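Local coordinates for protein prolyl-tRNA synthetase (Giardia lamblia ATCC 50803, PDB 3IAL) that probably attaches L-proline to tRNA(Pro) at the expense of ATP, passing through a prolyl-adenylate intermediate, at residues Lys205-Arg210 / Gly488-Glu493; Phe462-Thr467 / Cys510-Ala515; Leu364-Gly369 / Gly376-Val381. All blocks are in the same frame, centred on the assembly; numbering follows the deposited sequence.

Contact 1. Residues Lys205-Arg210 / Gly488-Glu493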
ATOM      1  N   LYS B 205      24.128  -0.919   7.201  1.00 27.23           N
ATOM      2  CA  LYS B 205      24.341  -0.014   8.317  1.00 29.19           C
ATOM      3  C   LYS B 205      24.416   1.419   7.805  1.00 27.94           C
ATOM      4  O   LYS B 205      24.859   1.663   6.686  1.00 26.01           O
ATOM      5  CB  LYS B 205      25.666  -0.378   9.003  1.00 31.97           C
ATOM      6  CG  LYS B 205      25.878   0.275  10.338  1.00 38.37           C
ATOM      7  CD  LYS B 205      27.196  -0.129  10.944  1.00 39.23           C
ATOM      8  CE  LYS B 205      27.525   0.746  12.153  1.00 44.03           C
ATOM      9  NZ  LYS B 205      28.836   0.358  12.778  1.00 46.66           N
ATOM     10  N   GLY B 206      23.994   2.361   8.636  1.00 27.02           N
ATOM     11  CA  GLY B 206      24.138   3.777   8.346  1.00 27.59           C
ATOM     12  C   GLY B 206      24.745   4.482   9.540  1.00 27.81           C
ATOM     13  O   GLY B 206      24.670   3.976  10.656  1.00 27.73           O
ATOM     14  N   GLN B 207      25.344   5.648   9.311  1.00 27.68           N
ATOM     15  CA  GLN B 207      25.859   6.467  10.411  1.00 26.89           C
ATOM     16  C   GLN B 207      24.753   7.335  11.001  1.00 28.24           C
ATOM     17  O   GLN B 207      24.256   8.252  10.342  1.00 27.39           O
ATOM     18  CB  GLN B 207      27.012   7.362   9.944  1.00 27.22           C
ATOM     19  CG  GLN B 207      27.627   8.204  11.061  1.00 30.50           C
ATOM     20  CD  GLN B 207      28.253   7.361  12.165  1.00 33.02           C
ATOM     21  OE1 GLN B 207      29.107   6.515  11.903  1.00 36.00           O
ATOM     22  NE2 GLN B 207      27.842   7.600  13.404  1.00 34.77           N
ATOM     23  N   LYS B 208      24.373   7.042  12.245  1.00 27.59           N
ATOM     24  CA  LYS B 208      23.408   7.855  12.977  1.00 27.49           C
ATOM     25  C   LYS B 208      24.060   9.163  13.408  1.00 27.20           C
ATOM     26  O   LYS B 208      25.069   9.141  14.105  1.00 26.90           O
ATOM     27  CB  LYS B 208      22.902   7.104  14.206  1.00 30.44           C
ATOM     28  CG  LYS B 208      22.164   7.986  15.215  1.00 38.72           C
ATOM     29  CD  LYS B 208      21.372   7.150  16.214  1.00 42.07           C
ATOM     30  CE  LYS B 208      20.606   8.024  17.190  1.00 46.69           C
ATOM     31  NZ  LYS B 208      19.715   7.194  18.048  1.00 50.09           N
ATOM     32  N   LEU B 209      23.477  10.291  12.999  1.00 26.67           N
ATOM     33  CA  LEU B 209      23.993  11.607  13.359  1.00 26.65           C
ATOM     34  C   LEU B 209      22.905  12.579  13.762  1.00 25.11           C
ATOM     35  O   LEU B 209      21.782  12.509  13.273  1.00 26.63           O
ATOM     36  CB  LEU B 209      24.737  12.226  12.178  1.00 26.13           C
ATOM     37  CG  LEU B 209      25.943  11.482  11.624  1.00 26.09           C
ATOM     38  CD1 LEU B 209      26.359  12.114  10.305  1.00 22.93           C
ATOM     39  CD2 LEU B 209      27.095  11.464  12.631  1.00 19.91           C
ATOM     40  N   ARG B 210      23.264  13.501  14.645  1.00 24.42           N
ATOM     41  CA  ARG B 210      22.540  14.740  14.797  1.00 24.69           C
ATOM     42  C   ARG B 210      23.016  15.658  13.658  1.00 26.32           C
ATOM     43  O   ARG B 210      24.173  16.086  13.635  1.00 23.00           O
ATOM     44  CB  ARG B 210      22.828  15.372  16.162  1.00 25.53           C
ATOM     45  CG  ARG B 210      22.133  16.722  16.407  1.00 26.61           C
ATOM     46  CD  ARG B 210      20.643  16.567  16.639  1.00 29.17           C
ATOM     47  NE  ARG B 210      20.337  15.919  17.916  1.00 35.33           N
ATOM     48  CZ  ARG B 210      20.309  16.532  19.106  1.00 38.46           C
ATOM     49  NH1 ARG B 210      20.568  17.831  19.221  1.00 39.48           N
ATOM     50  NH2 ARG B 210      20.019  15.832  20.199  1.00 38.31           N
ATOM     51  N   GLY B 488      27.336  16.028  10.611  1.00 28.91           N
ATOM     52  CA  GLY B 488      26.907  16.165  11.999  1.00 29.63           C
ATOM     53  C   GLY B 488      27.756  15.351  12.961  1.00 29.68           C
ATOM     54  O   GLY B 488      28.831  14.849  12.607  1.00 29.25           O
ATOM     55  N   HIS B 489      27.256  15.226  14.183  1.00 27.80           N
ATOM     56  CA  HIS B 489      27.912  14.442  15.213  1.00 29.27           C
ATOM     57  C   HIS B 489      26.908  13.496  15.859  1.00 29.91           C
ATOM     58  O   HIS B 489      25.703  13.688  15.746  1.00 27.67           O
ATOM     59  CB  HIS B 489      28.531  15.368  16.264  1.00 26.53           C
ATOM     60  CG  HIS B 489      27.543  15.955  17.218  1.00 25.75           C
ATOM     61  ND1 HIS B 489      26.684  16.972  16.868  1.00 23.37           N
ATOM     62  CD2 HIS B 489      27.273  15.662  18.513  1.00 28.53           C
ATOM     63  CE1 HIS B 489      25.926  17.281  17.908  1.00 26.39           C
ATOM     64  NE2 HIS B 489      26.264  16.499  18.918  1.00 24.29           N
ATOM     65  N   ASN B 490      27.421  12.474  16.529  1.00 33.69           N
ATOM     66  CA  ASN B 490      26.599  11.559  17.310  1.00 34.78           C
ATOM     67  C   ASN B 490      26.692  11.964  18.772  1.00 35.71           C
ATOM     68  O   ASN B 490      27.760  11.839  19.366  1.00 35.86           O
ATOM     69  CB  ASN B 490      27.101  10.130  17.126  1.00 36.38           C
ATOM     70  CG  ASN B 490      26.128   9.090  17.652  1.00 38.38           C
ATOM     71  OD1 ASN B 490      25.401   9.324  18.621  1.00 39.55           O
ATOM     72  ND2 ASN B 490      26.123   7.926  17.019  1.00 39.09           N
ATOM     73  N   PRO B 491      25.587  12.471  19.359  1.00 36.48           N
ATOM     74  CA  PRO B 491      25.661  12.927  20.744  1.00 38.65           C
ATOM     75  C   PRO B 491      25.993  11.812  21.740  1.00 42.06           C
ATOM     76  O   PRO B 491      26.537  12.092  22.813  1.00 43.42           O
ATOM     77  CB  PRO B 491      24.255  13.486  21.007  1.00 38.94           C
ATOM     78  CG  PRO B 491      23.691  13.762  19.684  1.00 35.88           C
ATOM     79  CD  PRO B 491      24.247  12.702  18.796  1.00 37.01           C
ATOM     80  N   ASP B 492      25.681  10.571  21.375  1.00 44.59           N
ATOM     81  CA  ASP B 492      25.992   9.400  22.202  1.00 47.40           C
ATOM     82  C   ASP B 492      27.483   9.020  22.215  1.00 48.41           C
ATOM     83  O   ASP B 492      27.895   8.199  23.033  1.00 48.43           O
ATOM     84  CB  ASP B 492      25.149   8.200  21.753  1.00 47.46           C
ATOM     85  CG  ASP B 492      23.652   8.436  21.937  1.00 50.04           C
ATOM     86  OD1 ASP B 492      23.254   8.967  23.000  1.00 49.13           O
ATOM     87  OD2 ASP B 492      22.879   8.092  21.015  1.00 49.55           O
ATOM     88  N   GLU B 493      28.274   9.592  21.306  1.00 48.39           N
ATOM     89  CA  GLU B 493      29.725   9.439  21.342  1.00 50.16           C
ATOM     90  C   GLU B 493      30.300  10.542  22.211  1.00 52.20           C
ATOM     91  O   GLU B 493      30.148  11.722  21.898  1.00 52.47           O
ATOM     92  CB  GLU B 493      30.335   9.549  19.944  1.00 50.25           C
ATOM     93  CG  GLU B 493      30.090   8.359  19.043  1.00 52.36           C
ATOM     94  CD  GLU B 493      30.613   8.581  17.634  1.00 52.10           C
ATOM     95  OE1 GLU B 493      29.974   8.097  16.681  1.00 52.08           O
ATOM     96  OE2 GLU B 493      31.662   9.234  17.479  1.00 53.78           O
TER
HETATM   97  O   HOH W   1      28.085   6.094  16.073  1.00 47.03           O
HETATM   98  O   HOH W   2      25.710  18.277  14.653  1.00 26.95           O
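The two segments run antiparallel and meet in one hydrogen-bonded pair, R210 with H489, which ties strand 207-211 of the class II synthetase core to strand 485-489 of the C-terminal region. R210 N donates to H489 O at 2.7 Å, in the carbonyl plane, and the longer return bond runs from H489 N to a lone pair of R210 O. Beside this pair, G488 CA sits 3.2 Å from R210 O in a CA-H...O contact; glycine suits twice over: a CB would hit R210 O and, at this phi of 156°, also the preceding carbonyl O. Past H489 the chain leaves the sheet in a type I turn, N490 to E493, closed by E493 N on N490 O. Within it N490 forms an Asx turn, OD1 accepting from D492 N at 3.0 Å, the donor above that carbonyl's plane, and with CG anti to the backbone N (chi1 -167°) its ND2 points to the core strand. There ND2, Q207 NE2 and E493 OE1 converge on one water: it accepts from Q207 NE2 at 3.1 Å and weakly from N490 ND2, and donates to E493 OE1. The carboxylate of E493 is also held by Y513 OH and a salt bridge to R461. Q207, bent at chi2, spends another N-H on K208 O, coming from above that carbonyl's plane. L209 lays CD2 3.8 Å from G488 O, an apolar branch over the backbone. R210, folded at chi2 and chi3, tucks its guanidinium back so that P491 CG lies over one face, while Y222 offers a cation-pi partner. H489 lies alongside, the two planes 56° apart. A second water, in the plane of the imidazole at its edge, sits 2.7 Å from H489 ND1 and donates to R210 O at 2.9 Å.

Contact 2. Residues Phe462-Thr467 / Cys510-Ala515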
ATOM      1  N   PHE B 462      36.351  13.461  12.931  1.00 31.65           N
ATOM      2  CA  PHE B 462      37.355  14.342  13.516  1.00 31.14           C
ATOM      3  C   PHE B 462      36.820  15.083  14.733  1.00 31.35           C
ATOM      4  O   PHE B 462      35.664  15.514  14.740  1.00 30.26           O
ATOM      5  CB  PHE B 462      37.875  15.341  12.472  1.00 31.05           C
ATOM      6  CG  PHE B 462      36.814  16.260  11.896  1.00 31.83           C
ATOM      7  CD1 PHE B 462      36.635  17.542  12.399  1.00 33.10           C
ATOM      8  CD2 PHE B 462      36.037  15.862  10.824  1.00 31.71           C
ATOM      9  CE1 PHE B 462      35.677  18.398  11.860  1.00 33.37           C
ATOM     10  CE2 PHE B 462      35.081  16.714  10.274  1.00 33.21           C
ATOM     11  CZ  PHE B 462      34.901  17.981  10.793  1.00 33.99           C
ATOM     12  N   PRO B 463      37.661  15.231  15.774  1.00 31.26           N
ATOM     13  CA  PRO B 463      37.224  16.051  16.905  1.00 31.71           C
ATOM     14  C   PRO B 463      37.059  17.503  16.454  1.00 30.88           C
ATOM     15  O   PRO B 463      37.824  17.979  15.602  1.00 30.96           O
ATOM     16  CB  PRO B 463      38.348  15.898  17.940  1.00 31.14           C
ATOM     17  CG  PRO B 463      39.517  15.327  17.198  1.00 32.99           C
ATOM     18  CD  PRO B 463      39.022  14.691  15.940  1.00 31.41           C
ATOM     19  N   PHE B 464      36.062  18.182  17.009  1.00 27.54           N
ATOM     20  CA  PHE B 464      35.687  19.513  16.555  1.00 28.75           C
ATOM     21  C   PHE B 464      35.206  20.347  17.741  1.00 28.31           C
ATOM     22  O   PHE B 464      34.616  19.810  18.678  1.00 28.73           O
ATOM     23  CB  PHE B 464      34.600  19.383  15.478  1.00 24.99           C
ATOM     24  CG  PHE B 464      34.280  20.661  14.760  1.00 27.49           C
ATOM     25  CD1 PHE B 464      35.239  21.317  14.009  1.00 29.02           C
ATOM     26  CD2 PHE B 464      32.993  21.186  14.803  1.00 27.04           C
ATOM     27  CE1 PHE B 464      34.926  22.499  13.325  1.00 29.75           C
ATOM     28  CE2 PHE B 464      32.672  22.350  14.135  1.00 28.52           C
ATOM     29  CZ  PHE B 464      33.641  23.013  13.392  1.00 31.85           C
ATOM     30  N   TYR B 465      35.439  21.654  17.676  1.00 28.98           N
ATOM     31  CA  TYR B 465      35.292  22.538  18.837  1.00 32.07           C
ATOM     32  C   TYR B 465      33.861  22.994  19.186  1.00 31.98           C
ATOM     33  O   TYR B 465      33.649  23.545  20.263  1.00 31.93           O
ATOM     34  CB  TYR B 465      36.190  23.772  18.660  1.00 33.61           C
ATOM     35  CG  TYR B 465      35.588  24.868  17.812  1.00 35.84           C
ATOM     36  CD1 TYR B 465      34.925  25.947  18.406  1.00 37.08           C
ATOM     37  CD2 TYR B 465      35.669  24.828  16.427  1.00 31.75           C
ATOM     38  CE1 TYR B 465      34.372  26.952  17.642  1.00 36.63           C
ATOM     39  CE2 TYR B 465      35.112  25.827  15.655  1.00 36.40           C
ATOM     40  CZ  TYR B 465      34.469  26.891  16.269  1.00 37.11           C
ATOM     41  OH  TYR B 465      33.906  27.886  15.507  1.00 42.15           O
ATOM     42  N   THR B 466      32.894  22.789  18.294  1.00 30.49           N
ATOM     43  CA  THR B 466      31.536  23.265  18.537  1.00 30.78           C
ATOM     44  C   THR B 466      30.463  22.485  17.769  1.00 31.29           C
ATOM     45  O   THR B 466      30.710  21.944  16.695  1.00 30.73           O
ATOM     46  CB  THR B 466      31.398  24.754  18.158  1.00 30.73           C
ATOM     47  OG1 THR B 466      30.116  25.229  18.566  1.00 34.30           O
ATOM     48  CG2 THR B 466      31.547  24.957  16.640  1.00 32.37           C
ATOM     49  N   THR B 467      29.266  22.436  18.339  1.00 29.65           N
ATOM     50  CA  THR B 467      28.104  21.901  17.647  1.00 30.41           C
ATOM     51  C   THR B 467      27.145  23.034  17.318  1.00 30.20           C
ATOM     52  O   THR B 467      26.040  22.789  16.844  1.00 29.99           O
ATOM     53  CB  THR B 467      27.366  20.862  18.507  1.00 30.96           C
ATOM     54  OG1 THR B 467      26.802  21.503  19.664  1.00 32.30           O
ATOM     55  CG2 THR B 467      28.313  19.756  18.927  1.00 30.67           C
ATOM     56  N   CYS B 510      33.061  17.454  20.549  1.00 31.28           N
ATOM     57  CA  CYS B 510      32.369  16.387  19.813  1.00 29.46           C
ATOM     58  C   CYS B 510      33.256  15.841  18.700  1.00 30.94           C
ATOM     59  O   CYS B 510      34.306  16.420  18.398  1.00 30.46           O
ATOM     60  CB  CYS B 510      31.077  16.920  19.186  1.00 29.71           C
ATOM     61  SG  CYS B 510      31.358  18.124  17.833  1.00 30.34           S
ATOM     62  N   TYR B 511      32.826  14.734  18.093  1.00 31.51           N
ATOM     63  CA  TYR B 511      33.419  14.250  16.843  1.00 32.61           C
ATOM     64  C   TYR B 511      32.447  14.529  15.703  1.00 33.02           C
ATOM     65  O   TYR B 511      31.343  13.982  15.667  1.00 32.37           O
ATOM     66  CB  TYR B 511      33.729  12.755  16.905  1.00 32.95           C
ATOM     67  CG  TYR B 511      34.608  12.376  18.065  1.00 37.34           C
ATOM     68  CD1 TYR B 511      35.987  12.558  18.013  1.00 40.69           C
ATOM     69  CD2 TYR B 511      34.059  11.841  19.225  1.00 41.48           C
ATOM     70  CE1 TYR B 511      36.797  12.220  19.094  1.00 43.57           C
ATOM     71  CE2 TYR B 511      34.853  11.494  20.301  1.00 41.22           C
ATOM     72  CZ  TYR B 511      36.217  11.686  20.234  1.00 43.87           C
ATOM     73  OH  TYR B 511      36.988  11.339  21.312  1.00 48.45           O
ATOM     74  N   MET B 512      32.852  15.396  14.785  1.00 33.52           N
ATOM     75  CA  MET B 512      32.056  15.659  13.603  1.00 32.38           C
ATOM     76  C   MET B 512      32.382  14.619  12.546  1.00 33.44           C
ATOM     77  O   MET B 512      33.456  13.999  12.577  1.00 33.36           O
ATOM     78  CB  MET B 512      32.307  17.067  13.056  1.00 31.89           C
ATOM     79  CG  MET B 512      31.580  18.156  13.813  1.00 30.21           C
ATOM     80  SD  MET B 512      29.787  17.938  13.778  1.00 28.84           S
ATOM     81  CE  MET B 512      29.247  19.492  14.480  1.00 19.58           C
ATOM     82  N   TYR B 513      31.427  14.427  11.637  1.00 31.79           N
ATOM     83  CA  TYR B 513      31.586  13.576  10.473  1.00 32.60           C
ATOM     84  C   TYR B 513      31.373  14.395   9.214  1.00 34.14           C
ATOM     85  O   TYR B 513      30.343  15.067   9.055  1.00 33.88           O
ATOM     86  CB  TYR B 513      30.575  12.437  10.485  1.00 32.80           C
ATOM     87  CG  TYR B 513      30.801  11.400  11.557  1.00 29.45           C
ATOM     88  CD1 TYR B 513      31.367  10.174  11.251  1.00 29.22           C
ATOM     89  CD2 TYR B 513      30.416  11.637  12.868  1.00 30.52           C
ATOM     90  CE1 TYR B 513      31.559   9.211  12.223  1.00 32.49           C
ATOM     91  CE2 TYR B 513      30.603  10.683  13.851  1.00 32.25           C
ATOM     92  CZ  TYR B 513      31.165   9.466  13.521  1.00 33.44           C
ATOM     93  OH  TYR B 513      31.362   8.514  14.491  1.00 35.96           O
ATOM     94  N   CYS B 514      32.343  14.301   8.308  1.00 33.46           N
ATOM     95  CA  CYS B 514      32.325  15.042   7.063  1.00 33.52           C
ATOM     96  C   CYS B 514      32.262  14.031   5.921  1.00 32.94           C
ATOM     97  O   CYS B 514      32.843  12.948   6.023  1.00 31.23           O
ATOM     98  CB  CYS B 514      33.597  15.900   6.974  1.00 34.52           C
ATOM     99  SG  CYS B 514      34.093  16.376   5.342  1.00 43.76           S
ATOM    100  N   ALA B 515      31.574  14.396   4.841  1.00 30.34           N
ATOM    101  CA  ALA B 515      31.449  13.527   3.668  1.00 31.77           C
ATOM    102  C   ALA B 515      30.894  14.257   2.447  1.00 31.86           C
ATOM    103  O   ALA B 515      30.220  15.282   2.569  1.00 30.60           O
ATOM    104  CB  ALA B 515      30.557  12.330   3.980  1.00 28.22           C
TER
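F462 lays one face of its ring over M512 CB, which stands 3.5 Å above the ring plane and toward its rim, a CH-pi contact. CG of F462 takes the crowded place between backbone N and carbonyl carbon (chi1 61°), and this swings the ring across the neighbouring strand; at its edge CE2 meets C514 CB at 3.7 Å. M512 leaves its backbone with CG beside the N and then bends at chi2, so that successive atoms serve different partners: CB goes to F462, CG comes 3.5 Å from F464 CD2, and CE reaches T466 O. A flexible thioether chain suits this winding path between two phenylalanines. On the same face C510 turns SG toward T467 CG2, 3.6 Å away. The other face holds P463 beside Y511, with CB 4.1 Å from Y511 CD1; the Y511 hydroxyl bonds to E499. Proline fits the non-hydrogen-bonded site opposite Y511, where no N-H has to be given across the pair. F462 and M512 exchange two backbone bonds, and F464 N donates to C510 O at 2.8 Å, whereas C510 N to F464 O is weak. I449 of helix 446-455 packs on both F462 and C514. The short runs 462-464 and 510-515 have axes 122° apart, a strongly twisted antiparallel pair inside the alpha/beta C-terminal domain of prolyl-tRNA synthetase.

Contact 3. Residues Leu364-Gly369 / Gly376-Val381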
ATOM      1  N   LEU B 364      18.704 -17.993  -3.473  1.00 32.86           N
ATOM      2  CA  LEU B 364      19.070 -19.402  -3.567  1.00 33.17           C
ATOM      3  C   LEU B 364      18.542 -20.034  -4.848  1.00 32.56           C
ATOM      4  O   LEU B 364      17.402 -19.789  -5.249  1.00 32.54           O
ATOM      5  CB  LEU B 364      18.506 -20.171  -2.369  1.00 33.14           C
ATOM      6  CG  LEU B 364      19.084 -19.881  -0.986  1.00 34.70           C
ATOM      7  CD1 LEU B 364      18.210 -20.508   0.104  1.00 36.94           C
ATOM      8  CD2 LEU B 364      20.508 -20.382  -0.881  1.00 38.21           C
ATOM      9  N   ARG B 365      19.367 -20.847  -5.494  1.00 33.38           N
ATOM     10  CA  ARG B 365      18.849 -21.798  -6.475  1.00 34.60           C
ATOM     11  C   ARG B 365      19.107 -23.221  -6.018  1.00 34.38           C
ATOM     12  O   ARG B 365      20.144 -23.527  -5.420  1.00 36.35           O
ATOM     13  CB  ARG B 365      19.417 -21.577  -7.879  1.00 36.19           C
ATOM     14  CG  ARG B 365      20.851 -21.995  -8.064  1.00 38.73           C
ATOM     15  CD  ARG B 365      21.229 -22.072  -9.526  1.00 37.75           C
ATOM     16  NE  ARG B 365      22.654 -22.346  -9.652  1.00 38.21           N
ATOM     17  CZ  ARG B 365      23.611 -21.431  -9.513  1.00 38.14           C
ATOM     18  NH1 ARG B 365      23.303 -20.160  -9.261  1.00 38.57           N
ATOM     19  NH2 ARG B 365      24.883 -21.789  -9.636  1.00 39.68           N
ATOM     20  N   ILE B 366      18.139 -24.079  -6.303  1.00 33.31           N
ATOM     21  CA  ILE B 366      18.260 -25.489  -6.070  1.00 31.65           C
ATOM     22  C   ILE B 366      18.257 -26.156  -7.447  1.00 32.56           C
ATOM     23  O   ILE B 366      17.399 -25.860  -8.274  1.00 32.21           O
ATOM     24  CB  ILE B 366      17.084 -26.026  -5.227  1.00 31.02           C
ATOM     25  CG1 ILE B 366      16.969 -25.268  -3.900  1.00 30.57           C
ATOM     26  CG2 ILE B 366      17.251 -27.528  -4.962  1.00 31.27           C
ATOM     27  CD1 ILE B 366      15.767 -25.679  -3.062  1.00 32.15           C
ATOM     28  N   GLU B 367      19.224 -27.037  -7.690  1.00 31.37           N
ATOM     29  CA  GLU B 367      19.271 -27.807  -8.922  1.00 33.07           C
ATOM     30  C   GLU B 367      18.931 -29.250  -8.584  1.00 32.63           C
ATOM     31  O   GLU B 367      19.489 -29.819  -7.655  1.00 30.78           O
ATOM     32  CB  GLU B 367      20.652 -27.719  -9.565  1.00 32.03           C
ATOM     33  CG  GLU B 367      21.042 -26.298  -9.971  1.00 37.73           C
ATOM     34  CD  GLU B 367      22.450 -26.193 -10.536  1.00 37.36           C
ATOM     35  OE1 GLU B 367      23.046 -27.231 -10.874  1.00 40.95           O
ATOM     36  OE2 GLU B 367      22.955 -25.058 -10.654  1.00 41.48           O
ATOM     37  N   VAL B 368      17.991 -29.813  -9.333  1.00 33.85           N
ATOM     38  CA  VAL B 368      17.543 -31.182  -9.158  1.00 33.28           C
ATOM     39  C   VAL B 368      17.585 -31.856 -10.522  1.00 35.20           C
ATOM     40  O   VAL B 368      16.968 -31.372 -11.470  1.00 35.89           O
ATOM     41  CB  VAL B 368      16.097 -31.220  -8.625  1.00 34.76           C
ATOM     42  CG1 VAL B 368      15.668 -32.652  -8.353  1.00 36.35           C
ATOM     43  CG2 VAL B 368      15.950 -30.347  -7.367  1.00 30.91           C
ATOM     44  N   GLY B 369      18.333 -32.953 -10.623  1.00 35.50           N
ATOM     45  CA  GLY B 369      18.425 -33.732 -11.855  1.00 35.48           C
ATOM     46  C   GLY B 369      18.313 -35.226 -11.597  1.00 35.58           C
ATOM     47  O   GLY B 369      18.308 -35.671 -10.450  1.00 32.09           O
ATOM     48  N   GLY B 376      19.586 -39.233  -3.982  1.00 41.66           N
ATOM     49  CA  GLY B 376      18.797 -38.563  -2.940  1.00 41.86           C
ATOM     50  C   GLY B 376      19.279 -37.157  -2.581  1.00 42.47           C
ATOM     51  O   GLY B 376      18.992 -36.662  -1.493  1.00 40.78           O
ATOM     52  N   GLN B 377      19.997 -36.511  -3.499  1.00 43.43           N
ATOM     53  CA  GLN B 377      20.589 -35.198  -3.249  1.00 43.23           C
ATOM     54  C   GLN B 377      20.043 -34.148  -4.213  1.00 42.73           C
ATOM     55  O   GLN B 377      19.515 -34.477  -5.281  1.00 42.48           O
ATOM     56  CB  GLN B 377      22.115 -35.255  -3.403  1.00 43.65           C
ATOM     57  CG  GLN B 377      22.810 -36.400  -2.654  1.00 47.77           C
ATOM     58  CD  GLN B 377      22.759 -36.260  -1.136  1.00 50.11           C
ATOM     59  OE1 GLN B 377      22.781 -35.152  -0.596  1.00 52.34           O
ATOM     60  NE2 GLN B 377      22.708 -37.393  -0.443  1.00 50.18           N
ATOM     61  N   CYS B 378      20.175 -32.885  -3.812  1.00 40.05           N
ATOM     62  CA  CYS B 378      20.032 -31.750  -4.717  1.00 39.11           C
ATOM     63  C   CYS B 378      21.144 -30.740  -4.426  1.00 37.77           C
ATOM     64  O   CYS B 378      21.813 -30.823  -3.401  1.00 36.51           O
ATOM     65  CB  CYS B 378      18.659 -31.094  -4.572  1.00 38.17           C
ATOM     66  SG  CYS B 378      18.389 -30.306  -2.984  1.00 37.72           S
ATOM     67  N   ILE B 379      21.339 -29.797  -5.340  1.00 35.43           N
ATOM     68  CA  ILE B 379      22.392 -28.806  -5.211  1.00 36.30           C
ATOM     69  C   ILE B 379      21.760 -27.464  -4.874  1.00 36.14           C
ATOM     70  O   ILE B 379      20.871 -27.000  -5.590  1.00 34.32           O
ATOM     71  CB  ILE B 379      23.221 -28.701  -6.504  1.00 36.19           C
ATOM     72  CG1 ILE B 379      23.842 -30.061  -6.838  1.00 39.89           C
ATOM     73  CG2 ILE B 379      24.310 -27.656  -6.373  1.00 35.69           C
ATOM     74  CD1 ILE B 379      22.905 -30.989  -7.607  1.00 43.64           C
ATOM     75  N   VAL B 380      22.217 -26.865  -3.775  1.00 35.01           N
ATOM     76  CA  VAL B 380      21.723 -25.584  -3.300  1.00 34.77           C
ATOM     77  C   VAL B 380      22.867 -24.570  -3.322  1.00 35.35           C
ATOM     78  O   VAL B 380      23.904 -24.787  -2.705  1.00 35.77           O
ATOM     79  CB  VAL B 380      21.138 -25.700  -1.873  1.00 34.66           C
ATOM     80  CG1 VAL B 380      20.592 -24.364  -1.408  1.00 34.19           C
ATOM     81  CG2 VAL B 380      20.047 -26.762  -1.826  1.00 33.25           C
ATOM     82  N   VAL B 381      22.665 -23.467  -4.038  1.00 35.73           N
ATOM     83  CA  VAL B 381      23.712 -22.477  -4.279  1.00 34.42           C
ATOM     84  C   VAL B 381      23.219 -21.096  -3.850  1.00 33.51           C
ATOM     85  O   VAL B 381      22.284 -20.574  -4.451  1.00 33.25           O
ATOM     86  CB  VAL B 381      24.090 -22.436  -5.777  1.00 35.33           C
ATOM     87  CG1 VAL B 381      25.232 -21.439  -6.031  1.00 33.22           C
ATOM     88  CG2 VAL B 381      24.465 -23.846  -6.281  1.00 35.44           C
TER
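The guanidinium of R365 carries V381 CG1 over one face, 3.5 Å above the plane and toward the rim, while the carboxylate of E367 meets it in plane at an edge. R365 NE gives a 2.9 Å salt bridge to the anti lone pair of E367 OE2; a long, weak ion pair joins NH1 to E358. The pair sits on an antiparallel strand pair within the five-stranded mixed sheet of the anticodon-binding domain, and residues two apart on one strand share a face, so arginine and glutamate can join there. R365 starts from the crowded chi1 position (73°) and runs extended to NE, alongside V381. Four backbone bonds fix the register, the straightest I379 N to E367 O at 176°. The other face is apolar: I366 CG1 touches V380 CG2 at 4.0 Å, and L332 of helix 315-334 packs on I366; V368 lies against V325 and I328. Beta-branched I366, V368 and V380 suit this extended backbone. Short helix 370-374 joins the strands and ends in a Schellman motif, its C-prime residue G376 taking a positive phi (73°) that glycine adopts easily. C378, its SG between backbone N and carbonyl carbon, brings that sulfur 3.6 Å from I366 CG2.

Overall arrangement
Contacts 1 and 2 adjoin, their centres 11 Å apart, and cross along the chain. Strands 485-489 and 510-515 are sheet neighbours: G488 O lies 2.8 Å from Y513 N, a probable hydrogen bond, and L209 CD2 packs 3.3 Å from Y513 CD2. Contact 1 therefore joins the catalytic core to the C-terminal region that contact 2 helps build. It lies back from the active site, the L209 side chain being about 12 Å from the bound prolyl-adenylate. Contact 3, nested in the loop that contact 1 closes, belongs to the separate anticodon-binding domain; its centre is 44 Å from that of contact 1 and 52 Å from that of contact 2.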